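Side-chain contacts in secreted protein (Streptomyces lividans TK24, PDB 5LXZ), which is a secreted copper metalloradical protein of the AA5 family, related to galactose oxidase, and probably works as an oxidase: residues H30-R35 with G89-A94; R224-F229 with K284-T289; T252-G257 with N276-P281. The protein carries 1 engineered substitution. All coordinates share one frame; numbering follows the deposited sequence.

Interaction 1 of 3, residues H30-R35 with G89-A94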
ATOM      1  N   HIS A  30       4.119  -4.372  -7.149  1.00  7.80           N
ATOM      2  CA  HIS A  30       4.747  -3.235  -6.519  1.00  8.41           C
ATOM      3  C   HIS A  30       5.541  -2.536  -7.579  1.00  8.10           C
ATOM      4  O   HIS A  30       6.200  -3.199  -8.404  1.00  8.28           O
ATOM      5  CB  HIS A  30       5.765  -3.718  -5.475  1.00  9.27           C
ATOM      6  CG  HIS A  30       5.229  -4.664  -4.460  1.00  9.93           C
ATOM      7  ND1 HIS A  30       5.005  -4.312  -3.144  1.00 11.06           N
ATOM      8  CD2 HIS A  30       4.855  -5.957  -4.556  1.00 11.18           C
ATOM      9  CE1 HIS A  30       4.528  -5.350  -2.478  1.00 10.92           C
ATOM     10  NE2 HIS A  30       4.393  -6.347  -3.320  1.00 12.16           N
ATOM     11  N   ALA A  31       5.613  -1.221  -7.515  1.00  7.56           N
ATOM     12  CA  ALA A  31       6.561  -0.505  -8.329  1.00  7.64           C
ATOM     13  C   ALA A  31       7.102   0.692  -7.598  1.00  7.82           C
ATOM     14  O   ALA A  31       6.423   1.265  -6.726  1.00  7.63           O
ATOM     15  CB  ALA A  31       5.963  -0.104  -9.650  1.00  8.20           C
ATOM     16  N   ALA A  32       8.320   1.055  -7.935  1.00  7.07           N
ATOM     17  CA  ALA A  32       8.948   2.217  -7.339  1.00  7.11           C
ATOM     18  C   ALA A  32       9.793   2.926  -8.379  1.00  6.86           C
ATOM     19  O   ALA A  32      10.558   2.283  -9.082  1.00  7.71           O
ATOM     20  CB  ALA A  32       9.811   1.817  -6.162  1.00  7.38           C
ATOM     21  N   LEU A  33       9.672   4.241  -8.468  1.00  6.94           N
ATOM     22  CA  LEU A  33      10.579   5.023  -9.262  1.00  7.19           C
ATOM     23  C   LEU A  33      11.872   5.184  -8.512  1.00  7.37           C
ATOM     24  O   LEU A  33      11.861   5.538  -7.365  1.00  8.04           O
ATOM     25  CB  LEU A  33       9.979   6.373  -9.623  1.00  7.74           C
ATOM     26  CG  LEU A  33      10.938   7.314 -10.339  1.00  7.99           C
ATOM     27  CD1 LEU A  33      11.293   6.764 -11.711  1.00  8.52           C
ATOM     28  CD2 LEU A  33      10.325   8.706 -10.473  1.00  8.15           C
ATOM     29  N   LEU A  34      12.994   4.854  -9.162  1.00  8.15           N
ATOM     30  CA  LEU A  34      14.316   4.945  -8.561  1.00  8.80           C
ATOM     31  C   LEU A  34      15.009   6.218  -9.021  1.00  8.82           C
ATOM     32  O   LEU A  34      14.668   6.824 -10.046  1.00  8.39           O
ATOM     33  CB  LEU A  34      15.148   3.757  -9.038  1.00  9.92           C
ATOM     34  CG  LEU A  34      14.497   2.383  -8.841  1.00 11.07           C
ATOM     35  CD1 LEU A  34      15.378   1.351  -9.533  1.00 12.89           C
ATOM     36  CD2 LEU A  34      14.292   2.079  -7.380  1.00 12.41           C
ATOM     37  N   ARG A  35      15.972   6.642  -8.219  1.00  9.51           N
ATOM     38  CA  ARG A  35      16.667   7.908  -8.460  1.00 10.68           C
ATOM     39  C   ARG A  35      17.480   7.931  -9.734  1.00 11.00           C
ATOM     40  O   ARG A  35      17.903   8.977 -10.168  1.00 12.13           O
ATOM     41  CB  ARG A  35      17.491   8.293  -7.243  1.00 11.92           C
ATOM     42  CG  ARG A  35      18.633   7.367  -6.872  1.00 13.58           C
ATOM     43  CD  ARG A  35      19.923   7.827  -7.469  1.00 16.00           C
ATOM     44  NE  ARG A  35      21.055   7.218  -6.761  1.00 18.05           N
ATOM     45  CZ  ARG A  35      22.323   7.435  -7.088  1.00 18.96           C
ATOM     46  NH1 ARG A  35      22.626   8.211  -8.107  1.00 22.13           N
ATOM     47  NH2 ARG A  35      23.280   6.902  -6.348  1.00 22.28           N
ATOM     48  N   GLY A  89      18.846   6.641  -1.290  1.00 10.80           N
ATOM     49  CA  GLY A  89      18.197   6.283  -2.543  1.00 10.77           C
ATOM     50  C   GLY A  89      17.941   4.814  -2.710  1.00 10.02           C
ATOM     51  O   GLY A  89      17.230   4.410  -3.615  1.00 11.47           O
ATOM     52  N   ASN A  90      18.479   3.965  -1.828  1.00  9.02           N
ATOM     53  CA  ASN A  90      18.140   2.551  -1.897  1.00  8.48           C
ATOM     54  C   ASN A  90      16.706   2.368  -1.430  1.00  8.20           C
ATOM     55  O   ASN A  90      16.182   3.166  -0.675  1.00  8.64           O
ATOM     56  CB  ASN A  90      19.035   1.706  -1.022  1.00  8.46           C
ATOM     57  CG  ASN A  90      20.459   1.592  -1.544  1.00  9.09           C
ATOM     58  OD1 ASN A  90      20.816   2.095  -2.595  1.00  9.63           O
ATOM     59  ND2 ASN A  90      21.271   0.890  -0.778  1.00 10.28           N
ATOM     60  N   LEU A  91      16.046   1.338  -1.917  1.00  8.33           N
ATOM     61  CA  LEU A  91      14.694   1.022  -1.502  1.00  8.42           C
ATOM     62  C   LEU A  91      14.799  -0.082  -0.461  1.00  8.43           C
ATOM     63  O   LEU A  91      15.269  -1.172  -0.784  1.00  8.87           O
ATOM     64  CB  LEU A  91      13.853   0.536  -2.683  1.00  9.24           C
ATOM     65  CG  LEU A  91      12.363   0.382  -2.402  1.00 10.12           C
ATOM     66  CD1 LEU A  91      11.643   1.736  -2.313  1.00 10.23           C
ATOM     67  CD2 LEU A  91      11.688  -0.461  -3.489  1.00 11.18           C
ATOM     68  N   LEU A  92      14.384   0.189   0.772  1.00  7.45           N
ATOM     69  CA  LEU A  92      14.310  -0.848   1.777  1.00  7.43           C
ATOM     70  C   LEU A  92      13.052  -1.640   1.443  1.00  8.33           C
ATOM     71  O   LEU A  92      11.997  -1.045   1.282  1.00  7.97           O
ATOM     72  CB  LEU A  92      14.200  -0.327   3.189  1.00  7.48           C
ATOM     73  CG  LEU A  92      14.090  -1.364   4.294  1.00  7.22           C
ATOM     74  CD1 LEU A  92      15.346  -2.224   4.425  1.00  7.36           C
ATOM     75  CD2 LEU A  92      13.841  -0.647   5.614  1.00  7.97           C
ATOM     76  N   ILE A  93      13.164  -2.958   1.345  1.00  8.20           N
ATOM     77  CA  ILE A  93      12.005  -3.799   1.021  1.00  9.16           C
ATOM     78  C   ILE A  93      12.010  -4.976   2.023  1.00  9.00           C
ATOM     79  O   ILE A  93      13.041  -5.602   2.209  1.00 10.84           O
ATOM     80  CB  ILE A  93      12.001  -4.141  -0.491  1.00 11.19           C
ATOM     81  CG1 ILE A  93      10.746  -4.946  -0.859  1.00 11.81           C
ATOM     82  CG2 ILE A  93      13.250  -4.865  -0.892  1.00 12.35           C
ATOM     83  CD1 ILE A  93      10.487  -4.947  -2.357  1.00 12.59           C
ATOM     84  N   ALA A  94      10.926  -5.225   2.731  1.00  8.45           N
ATOM     85  CA  ALA A  94      10.927  -6.174   3.830  1.00  8.23           C
ATOM     86  C   ALA A  94       9.624  -6.898   3.900  1.00  8.30           C
ATOM     87  O   ALA A  94       8.564  -6.335   3.612  1.00  8.14           O
ATOM     88  CB  ALA A  94      11.224  -5.493   5.128  1.00  9.01           C
TER
HETATM   89  O   HOH W   1      15.763   5.739  -5.494  1.00 16.02           O
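Leu-91 and Ala-32 meet between two neighbouring antiparallel sheets of the beta-propeller core. Ala-32 is on strand 30-33. Leu-91 opens the long strand 91-102. The leucine can be followed outward from its backbone. Its CB faces Leu-34 CD2 at 5.0 Å, too far for close packing. CG is set anti to the backbone N (chi1 -171°), and this sends the two methyls toward strand 30-33. CD2 makes the closest touch, 4.0 Å from Ala-32 CB. Leu-91 CD1 is a little further from Ala-32 CB, at 4.3 Å. Both methyls of the fork thus lie near the one alanine methyl, CD2 the closer. Leu-40 and His-83 also touch the Leu-91 side chain, and the contact is buried.

Where the strands give way to loops, the link is looser and runs through water. Arg-35 CG is 4.5 Å from Gly-89 CA. Gly-89 takes a positive phi of 88°, in the left-handed region that glycine accepts readily. The backbones here are joined through one water and not directly. At the far end of strand 30-33, His-30 is held by His-83, whose NE2 is hydrogen-bonded to His-30 ND1. The bridging water accepts from Arg-35 N at 2.9 Å and donates to Gly-89 O at 2.7 Å.

Interaction 2 of 3, residues R224-F229 with K284-T289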
ATOM      1  N   ARG A 224      10.403 -12.977   7.182  1.00 10.37           N
ATOM      2  CA  ARG A 224      11.170 -11.951   7.873  1.00 11.04           C
ATOM      3  C   ARG A 224      12.147 -11.208   6.976  1.00 10.29           C
ATOM      4  O   ARG A 224      12.731 -10.219   7.416  1.00  9.43           O
ATOM      5  CB  ARG A 224      11.954 -12.555   9.027  1.00 12.73           C
ATOM      6  CG  ARG A 224      11.091 -13.227  10.062  1.00 15.32           C
ATOM      7  CD  ARG A 224      11.884 -13.848  11.223  1.00 17.89           C
ATOM      8  NE  ARG A 224      10.877 -14.397  12.133  1.00 23.03           N
ATOM      9  CZ  ARG A 224      10.222 -15.571  11.983  1.00 30.24           C
ATOM     10  NH1 ARG A 224      10.491 -16.414  10.977  1.00 33.64           N
ATOM     11  NH2 ARG A 224       9.270 -15.920  12.853  1.00 31.37           N
ATOM     12  N   ASP A 225      12.371 -11.700   5.764  1.00 10.46           N
ATOM     13  CA  ASP A 225      13.442 -11.234   4.903  1.00 10.97           C
ATOM     14  C   ASP A 225      13.423  -9.741   4.665  1.00 10.55           C
ATOM     15  O   ASP A 225      12.343  -9.159   4.475  1.00 10.61           O
ATOM     16  CB  ASP A 225      13.376 -11.894   3.527  1.00 12.75           C
ATOM     17  CG  ASP A 225      13.442 -13.414   3.570  1.00 15.24           C
ATOM     18  OD1 ASP A 225      13.003 -14.056   4.552  1.00 16.25           O
ATOM     19  OD2 ASP A 225      13.905 -13.987   2.551  1.00 18.89           O
ATOM     20  N   ALA A 226      14.591  -9.135   4.600  1.00  8.86           N
ATOM     21  CA  ALA A 226      14.737  -7.743   4.239  1.00  9.14           C
ATOM     22  C   ALA A 226      15.916  -7.496   3.340  1.00  8.65           C
ATOM     23  O   ALA A 226      16.995  -8.132   3.497  1.00  8.83           O
ATOM     24  CB  ALA A 226      14.844  -6.889   5.468  1.00  8.97           C
ATOM     25  N   PHE A 227      15.766  -6.537   2.430  1.00  7.94           N
ATOM     26  CA  PHE A 227      16.820  -6.211   1.485  1.00  8.67           C
ATOM     27  C   PHE A 227      16.846  -4.703   1.285  1.00  8.81           C
ATOM     28  O   PHE A 227      15.852  -4.029   1.515  1.00  9.15           O
ATOM     29  CB  PHE A 227      16.513  -6.832   0.110  1.00  8.78           C
ATOM     30  CG  PHE A 227      16.367  -8.316   0.126  1.00  9.49           C
ATOM     31  CD1 PHE A 227      15.165  -8.912   0.463  1.00 10.17           C
ATOM     32  CD2 PHE A 227      17.485  -9.121  -0.081  1.00 10.48           C
ATOM     33  CE1 PHE A 227      15.044 -10.294   0.521  1.00 10.67           C
ATOM     34  CE2 PHE A 227      17.361 -10.506   0.014  1.00 10.80           C
ATOM     35  CZ  PHE A 227      16.158 -11.078   0.291  1.00 11.24           C
ATOM     36  N   GLU A 228      17.968  -4.181   0.834  1.00  9.31           N
ATOM     37  CA  GLU A 228      18.002  -2.872   0.237  1.00  9.80           C
ATOM     38  C   GLU A 228      18.165  -3.053  -1.259  1.00 10.00           C
ATOM     39  O   GLU A 228      19.096  -3.716  -1.688  1.00 10.63           O
ATOM     40  CB  GLU A 228      19.098  -2.022   0.807  1.00 10.23           C
ATOM     41  CG  GLU A 228      18.890  -1.617   2.260  1.00 10.56           C
ATOM     42  CD  GLU A 228      19.964  -0.669   2.775  1.00 11.21           C
ATOM     43  OE1 GLU A 228      20.713  -0.079   1.941  1.00 12.18           O
ATOM     44  OE2 GLU A 228      20.075  -0.472   4.003  1.00 11.62           O
ATOM     45  N   PHE A 229      17.281  -2.498  -2.077  1.00  9.11           N
ATOM     46  CA  PHE A 229      17.495  -2.545  -3.511  1.00  9.63           C
ATOM     47  C   PHE A 229      18.367  -1.350  -3.857  1.00  9.60           C
ATOM     48  O   PHE A 229      17.989  -0.201  -3.595  1.00  9.54           O
ATOM     49  CB  PHE A 229      16.197  -2.468  -4.317  1.00  9.56           C
ATOM     50  CG  PHE A 229      16.438  -2.637  -5.776  1.00  9.87           C
ATOM     51  CD1 PHE A 229      16.627  -3.936  -6.286  1.00 10.62           C
ATOM     52  CD2 PHE A 229      16.620  -1.545  -6.639  1.00 10.42           C
ATOM     53  CE1 PHE A 229      16.894  -4.137  -7.629  1.00 10.44           C
ATOM     54  CE2 PHE A 229      16.915  -1.779  -7.991  1.00 10.92           C
ATOM     55  CZ  PHE A 229      17.034  -3.062  -8.470  1.00 11.50           C
ATOM     56  N   LYS A 284      22.006  -1.200   9.621  1.00 11.18           N
ATOM     57  CA  LYS A 284      21.378  -2.252   8.812  1.00 11.67           C
ATOM     58  C   LYS A 284      20.747  -3.330   9.699  1.00 10.31           C
ATOM     59  O   LYS A 284      20.688  -4.493   9.322  1.00 10.73           O
ATOM     60  CB  LYS A 284      22.321  -2.822   7.742  1.00 14.01           C
ATOM     61  CG  LYS A 284      22.781  -1.783   6.739  1.00 17.35           C
ATOM     62  CD  LYS A 284      23.827  -2.369   5.800  1.00 21.10           C
ATOM     63  CE  LYS A 284      24.291  -1.406   4.688  1.00 25.92           C
ATOM     64  NZ  LYS A 284      24.431   0.010   5.067  1.00 30.72           N
ATOM     65  N   ALA A 285      20.215  -2.886  10.829  1.00  9.09           N
ATOM     66  CA  ALA A 285      19.621  -3.759  11.812  1.00  8.57           C
ATOM     67  C   ALA A 285      18.298  -3.267  12.321  1.00  8.07           C
ATOM     68  O   ALA A 285      17.997  -2.070  12.200  1.00  9.16           O
ATOM     69  CB  ALA A 285      20.586  -3.951  12.987  1.00  9.21           C
ATOM     70  N   TRP A 286      17.509  -4.194  12.846  1.00  7.65           N
ATOM     71  CA  TRP A 286      16.157  -3.939  13.361  1.00  8.01           C
ATOM     72  C   TRP A 286      16.079  -4.039  14.894  1.00  9.26           C
ATOM     73  O   TRP A 286      16.717  -4.901  15.490  1.00  9.96           O
ATOM     74  CB  TRP A 286      15.179  -4.938  12.802  1.00  7.61           C
ATOM     75  CG  TRP A 286      15.045  -4.945  11.325  1.00  7.33           C
ATOM     76  CD1 TRP A 286      15.801  -5.685  10.419  1.00  7.32           C
ATOM     77  CD2 TRP A 286      14.079  -4.237  10.550  1.00  7.20           C
ATOM     78  NE1 TRP A 286      15.349  -5.445   9.135  1.00  7.82           N
ATOM     79  CE2 TRP A 286      14.307  -4.562   9.191  1.00  7.11           C
ATOM     80  CE3 TRP A 286      13.044  -3.340  10.868  1.00  6.76           C
ATOM     81  CZ2 TRP A 286      13.547  -4.013   8.164  1.00  7.28           C
ATOM     82  CZ3 TRP A 286      12.267  -2.844   9.858  1.00  6.94           C
ATOM     83  CH2 TRP A 286      12.510  -3.189   8.535  1.00  7.39           C
ATOM     84  N   THR A 287      15.265  -3.187  15.502  1.00  9.96           N
ATOM     85  CA  THR A 287      15.063  -3.138  16.944  0.50 10.16           C
ATOM     86  C   THR A 287      13.561  -3.027  17.195  1.00 10.50           C
ATOM     87  O   THR A 287      12.940  -2.144  16.602  1.00 10.49           O
ATOM     88  CB  THR A 287      15.768  -1.911  17.559  0.50 10.39           C
ATOM     89  OG1 THR A 287      17.121  -1.828  17.088  0.50 10.99           O
ATOM     90  CG2 THR A 287      15.735  -1.960  19.097  0.50 10.20           C
ATOM     91  N   TYR A 288      13.016  -3.813  18.084  1.00  9.86           N
ATOM     92  CA  TYR A 288      11.630  -3.640  18.486  1.00  9.91           C
ATOM     93  C   TYR A 288      11.388  -2.296  19.137  1.00  9.70           C
ATOM     94  O   TYR A 288      12.246  -1.783  19.866  1.00 10.27           O
ATOM     95  CB  TYR A 288      11.172  -4.685  19.465  1.00  9.74           C
ATOM     96  CG  TYR A 288      10.864  -6.028  18.939  1.00 10.72           C
ATOM     97  CD1 TYR A 288       9.712  -6.266  18.223  1.00 11.73           C
ATOM     98  CD2 TYR A 288      11.689  -7.097  19.192  1.00 11.45           C
ATOM     99  CE1 TYR A 288       9.411  -7.512  17.740  1.00 11.43           C
ATOM    100  CE2 TYR A 288      11.356  -8.385  18.773  1.00 11.97           C
ATOM    101  CZ  TYR A 288      10.211  -8.596  18.059  1.00 11.84           C
ATOM    102  OH  TYR A 288       9.908  -9.848  17.606  1.00 12.40           O
ATOM    103  N   THR A 289      10.227  -1.697  18.866  1.00  9.83           N
ATOM    104  CA  THR A 289       9.730  -0.612  19.707  1.00 10.36           C
ATOM    105  C   THR A 289       9.290  -1.217  21.040  1.00 10.45           C
ATOM    106  O   THR A 289       9.152  -2.439  21.177  1.00 10.62           O
ATOM    107  CB  THR A 289       8.574   0.133  19.062  1.00 10.89           C
ATOM    108  OG1 THR A 289       7.517  -0.780  18.791  1.00 10.71           O
ATOM    109  CG2 THR A 289       9.039   0.801  17.766  1.00 12.12           C
TER
HETATM  110  O   HOH W   2      21.923   1.185   4.849  1.00 24.86           O
HETATM  111  O   HOH W   3      22.798   1.215   2.448  1.00 30.97           O
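Trp-286 has its CG anti to the carbonyl carbon (chi1 -60°), and a chi2 of 89° sets the indole plane about perpendicular to the plane through CA, CB and CG. This brings one ring edge to Ala-226, whose methyl lies near the ring plane. Ala-226 CB is 4.0 Å from Trp-286 NE1 and 4.1 Å from Trp-286 CZ2. The indole N-H is used elsewhere, in a hydrogen bond to Asp-240 O.

Glu-228 and Lys-284 form the second half of the contact. Their side chains cross at about a right angle. The glutamate runs out extended beyond CG. The lysine's aliphatic stem makes the direct touch, with Lys-284 CG 4.1 Å from Glu-228 OE2. The lysine bends at its last torsion (chi4 38°). NZ ends no nearer the carboxylate than CE: Lys-284 NZ is 4.5 Å from Glu-228 OE2, beyond a salt bridge. Water fills the step. One water donates to Glu-228 OE2 at 2.6 Å and accepts from Lys-284 NZ at 2.8 Å. A second donates to Glu-228 OE1 at 2.5 Å, but its bond from Lys-284 NZ is weak. Tyr-279 OH is also hydrogen-bonded to OE2, and Asn-90 ND2 to OE1. Each carboxylate oxygen thus has a water and a protein partner, which fixes the rotation of the group. The nearby lysine probably favours the charged form of Glu-228.

The contact joins two propeller sheets. Strand 226-230 lies between strands 91-102 and 235-238. Strand 285-288 is the outermost strand of the next sheet, a Kelch blade, and pairs there with strand 277-280.

Interaction 3 of 3, residues T252-G257 with N276-P281. With EDO (1,2-ethanediol), chain N.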
ATOM      1  N   THR A 252       7.599   2.898   6.962  1.00  7.09           N
ATOM      2  CA  THR A 252       7.453   4.350   6.850  1.00  7.54           C
ATOM      3  C   THR A 252       8.582   5.059   7.589  1.00  7.58           C
ATOM      4  O   THR A 252       9.011   4.625   8.643  1.00  7.26           O
ATOM      5  CB  THR A 252       6.035   4.774   7.328  1.00  8.30           C
ATOM      6  OG1 THR A 252       5.755   6.099   6.868  1.00  9.34           O
ATOM      7  CG2 THR A 252       5.843   4.670   8.784  1.00  8.80           C
ATOM      8  N   THR A 253       9.078   6.132   7.004  1.00  7.10           N
ATOM      9  CA  THR A 253      10.217   6.862   7.597  1.00  7.67           C
ATOM     10  C   THR A 253       9.811   7.733   8.757  1.00  7.68           C
ATOM     11  O   THR A 253       8.806   8.458   8.675  1.00  8.12           O
ATOM     12  CB  THR A 253      10.798   7.758   6.524  1.00  8.30           C
ATOM     13  OG1 THR A 253      11.189   6.933   5.407  1.00  8.96           O
ATOM     14  CG2 THR A 253      11.980   8.554   7.049  1.00  8.75           C
ATOM     15  N   LEU A 254      10.577   7.654   9.829  1.00  7.42           N
ATOM     16  CA  LEU A 254      10.363   8.480  11.010  1.00  7.68           C
ATOM     17  C   LEU A 254      11.204   9.775  10.941  1.00  7.96           C
ATOM     18  O   LEU A 254      12.003   9.981  10.039  1.00  8.51           O
ATOM     19  CB  LEU A 254      10.706   7.673  12.264  1.00  8.57           C
ATOM     20  CG  LEU A 254       9.874   6.407  12.482  1.00  9.34           C
ATOM     21  CD1 LEU A 254      10.381   5.673  13.726  1.00 10.49           C
ATOM     22  CD2 LEU A 254       8.399   6.724  12.661  1.00 10.57           C
ATOM     23  N   GLY A 255      11.000  10.650  11.910  1.00  8.77           N
ATOM     24  CA  GLY A 255      11.714  11.925  11.897  1.00  9.26           C
ATOM     25  C   GLY A 255      13.217  11.789  12.043  1.00 10.19           C
ATOM     26  O   GLY A 255      13.940  12.656  11.535  1.00 12.07           O
ATOM     27  N   ASP A 256      13.684  10.723  12.677  1.00 11.45           N
ATOM     28  CA  ASP A 256      15.115  10.452  12.786  1.00 12.94           C
ATOM     29  C   ASP A 256      15.715   9.731  11.569  1.00 12.30           C
ATOM     30  O   ASP A 256      16.900   9.388  11.583  1.00 13.47           O
ATOM     31  CB  ASP A 256      15.438   9.707  14.087  1.00 14.11           C
ATOM     32  CG  ASP A 256      14.751   8.373  14.203  1.00 16.51           C
ATOM     33  OD1 ASP A 256      14.148   7.893  13.242  1.00 15.01           O
ATOM     34  OD2 ASP A 256      14.784   7.767  15.314  1.00 22.25           O
ATOM     35  N   GLY A 257      14.923   9.471  10.535  1.00 10.76           N
ATOM     36  CA  GLY A 257      15.378   8.817   9.343  1.00 10.70           C
ATOM     37  C   GLY A 257      15.388   7.284   9.463  1.00 10.09           C
ATOM     38  O   GLY A 257      15.734   6.594   8.505  1.00 12.59           O
ATOM     39  N   ASN A 276       5.902  -3.773  16.668  1.00  8.69           N
ATOM     40  CA  ASN A 276       6.528  -2.976  15.616  1.00  8.55           C
ATOM     41  C   ASN A 276       8.024  -2.904  15.783  1.00  8.91           C
ATOM     42  O   ASN A 276       8.544  -3.158  16.906  1.00  8.40           O
ATOM     43  CB  ASN A 276       5.890  -1.597  15.629  1.00  8.54           C
ATOM     44  CG  ASN A 276       4.398  -1.690  15.522  1.00  8.15           C
ATOM     45  OD1 ASN A 276       3.903  -2.428  14.667  1.00  8.54           O
ATOM     46  ND2 ASN A 276       3.681  -1.009  16.375  1.00  7.75           N
ATOM     47  N   GLU A 277       8.748  -2.607  14.708  1.00  8.10           N
ATOM     48  CA  GLU A 277      10.184  -2.573  14.749  1.00  9.41           C
ATOM     49  C   GLU A 277      10.733  -1.484  13.894  1.00  8.72           C
ATOM     50  O   GLU A 277      10.056  -0.957  13.018  1.00  8.84           O
ATOM     51  CB  GLU A 277      10.833  -3.908  14.414  1.00 10.31           C
ATOM     52  CG  GLU A 277      10.470  -4.581  13.165  1.00 12.31           C
ATOM     53  CD  GLU A 277      10.867  -6.095  13.291  1.00 12.97           C
ATOM     54  OE1 GLU A 277      12.085  -6.405  13.549  1.00 13.14           O
ATOM     55  OE2 GLU A 277       9.986  -6.998  13.198  1.00 10.59           O
ATOM     56  N   VAL A 278      11.960  -1.094  14.179  1.00  8.28           N
ATOM     57  CA  VAL A 278      12.593   0.009  13.513  1.00  8.31           C
ATOM     58  C   VAL A 278      13.885  -0.452  12.903  1.00  8.51           C
ATOM     59  O   VAL A 278      14.710  -1.032  13.611  1.00  9.49           O
ATOM     60  CB  VAL A 278      12.812   1.186  14.474  1.00  9.09           C
ATOM     61  CG1 VAL A 278      13.578   2.279  13.804  1.00 10.28           C
ATOM     62  CG2 VAL A 278      11.482   1.696  15.024  1.00  9.71           C
ATOM     63  N   TYR A 279      14.092  -0.121  11.638  1.00  7.78           N
ATOM     64  CA  TYR A 279      15.335  -0.361  10.922  1.00  7.73           C
ATOM     65  C   TYR A 279      16.177   0.883  11.004  1.00  8.85           C
ATOM     66  O   TYR A 279      15.728   1.957  10.628  1.00  8.27           O
ATOM     67  CB  TYR A 279      15.038  -0.626   9.454  1.00  7.53           C
ATOM     68  CG  TYR A 279      16.233  -0.963   8.593  1.00  7.13           C
ATOM     69  CD1 TYR A 279      16.832  -2.211   8.688  1.00  7.02           C
ATOM     70  CD2 TYR A 279      16.751  -0.058   7.687  1.00  7.35           C
ATOM     71  CE1 TYR A 279      17.862  -2.547   7.863  1.00  7.21           C
ATOM     72  CE2 TYR A 279      17.789  -0.399   6.840  1.00  7.62           C
ATOM     73  CZ  TYR A 279      18.326  -1.646   6.933  1.00  7.18           C
ATOM     74  OH  TYR A 279      19.340  -1.953   6.064  1.00  8.74           O
ATOM     75  N   ASP A 280      17.417   0.739  11.476  1.00 10.24           N
ATOM     76  CA  ASP A 280      18.350   1.838  11.451  1.00 11.69           C
ATOM     77  C   ASP A 280      19.236   1.674  10.240  1.00 11.56           C
ATOM     78  O   ASP A 280      20.046   0.744  10.175  1.00 10.90           O
ATOM     79  CB  ASP A 280      19.191   1.760  12.731  1.00 12.52           C
ATOM     80  CG  ASP A 280      20.143   2.913  12.855  1.00 14.82           C
ATOM     81  OD1 ASP A 280      20.314   3.660  11.888  1.00 15.32           O
ATOM     82  OD2 ASP A 280      20.692   3.039  13.986  1.00 18.44           O
ATOM     83  N   PRO A 281      19.131   2.530   9.216  1.00 12.01           N
ATOM     84  CA  PRO A 281      19.969   2.377   8.027  1.00 12.65           C
ATOM     85  C   PRO A 281      21.483   2.439   8.296  1.00 11.72           C
ATOM     86  O   PRO A 281      22.270   1.905   7.525  1.00 12.84           O
ATOM     87  CB  PRO A 281      19.540   3.544   7.132  1.00 14.11           C
ATOM     88  CG  PRO A 281      18.197   3.881   7.646  1.00 14.81           C
ATOM     89  CD  PRO A 281      18.183   3.665   9.093  1.00 14.04           C
TER
HETATM   90  C1  EDO N 713       9.727  10.640  15.512  1.00 18.04           C
HETATM   91  O1  EDO N 713       9.247  10.558  14.153  1.00 15.04           O
HETATM   92  C2  EDO N 713      10.868   9.675  15.806  1.00 20.89           C
HETATM   93  O2  EDO N 713      11.945   9.875  14.910  1.00 19.48           O
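Gly-255 N gives the shortest polar bond here, 2.8 Å to O1 of a bound 1,2-ethanediol and nearly straight at 164°. Gly-255 belongs to the turn that brings Leu-254 and Gly-257 against Val-278 and Pro-281. The diol probably comes from the crystallisation liquor. Its other hydroxyl, O2, accepts from Asp-256 N at 3.0 Å, in a more bent bond of 138°. The diol thus spans two successive backbone N-H groups, and it is also hydrogen-bonded to Gly-307 O.

The turn is type I, from Leu-254 to Gly-257. It is closed by Gly-257 N donating to Leu-254 O at 3.0 Å. Gly-257 then takes a positive phi, and the chain swings into the next strand. The Asp-256 CG sits between the backbone N and the carbonyl carbon (chi1 60°). From there OD1 reaches Lys-258 N, an Asx turn. Asp-280 makes a like Asx turn from a different chi1, with OD1 bonded to Lys-282 N.

The touch between the segments is light. Leu-254 CD1 meets Val-278 CG2 at 4.3 Å, methyl to methyl. Both side chains also rest on Leu-260, which lies on the strand between them. Further along, the carbonyl oxygen Gly-257 O approaches two carbons of the proline ring. It is 3.8 Å from Pro-281 CG and 3.9 Å from Pro-281 CD, a van der Waals approach.

These pieces belong to one four-stranded Kelch blade of the propeller. Strand 250-253 is an outermost strand and leads through the turn into strand 259-262. That strand pairs in turn with strand 277-280, so the contact reaches across a strand. Leu-254 also touches Ile-309, on strand 309-311 of the following blade.

How the interactions relate
Interactions 1 and 2 are buried and join separate propeller sheets, while interaction 3 lies near the surface within one Kelch blade. The first two share a sheet, in which strands 91-102 and 226-230 are hydrogen-bonded neighbours. Interactions 2 and 3 share the Kelch blade, through the adjacent strands 277-280 and 285-288. Tyr-279 ties all three together: its ring packs on Leu-92, and its hydroxyl bonds Glu-228. The chemistry shifts with place. Interaction 1 is methyl packing with one bridging water at its loop end. Interaction 2 adds an indole edge and a water-mediated charge pair. Interaction 3 has only sparse van der Waals touches between its segments, beside a hydrogen-bonded turn.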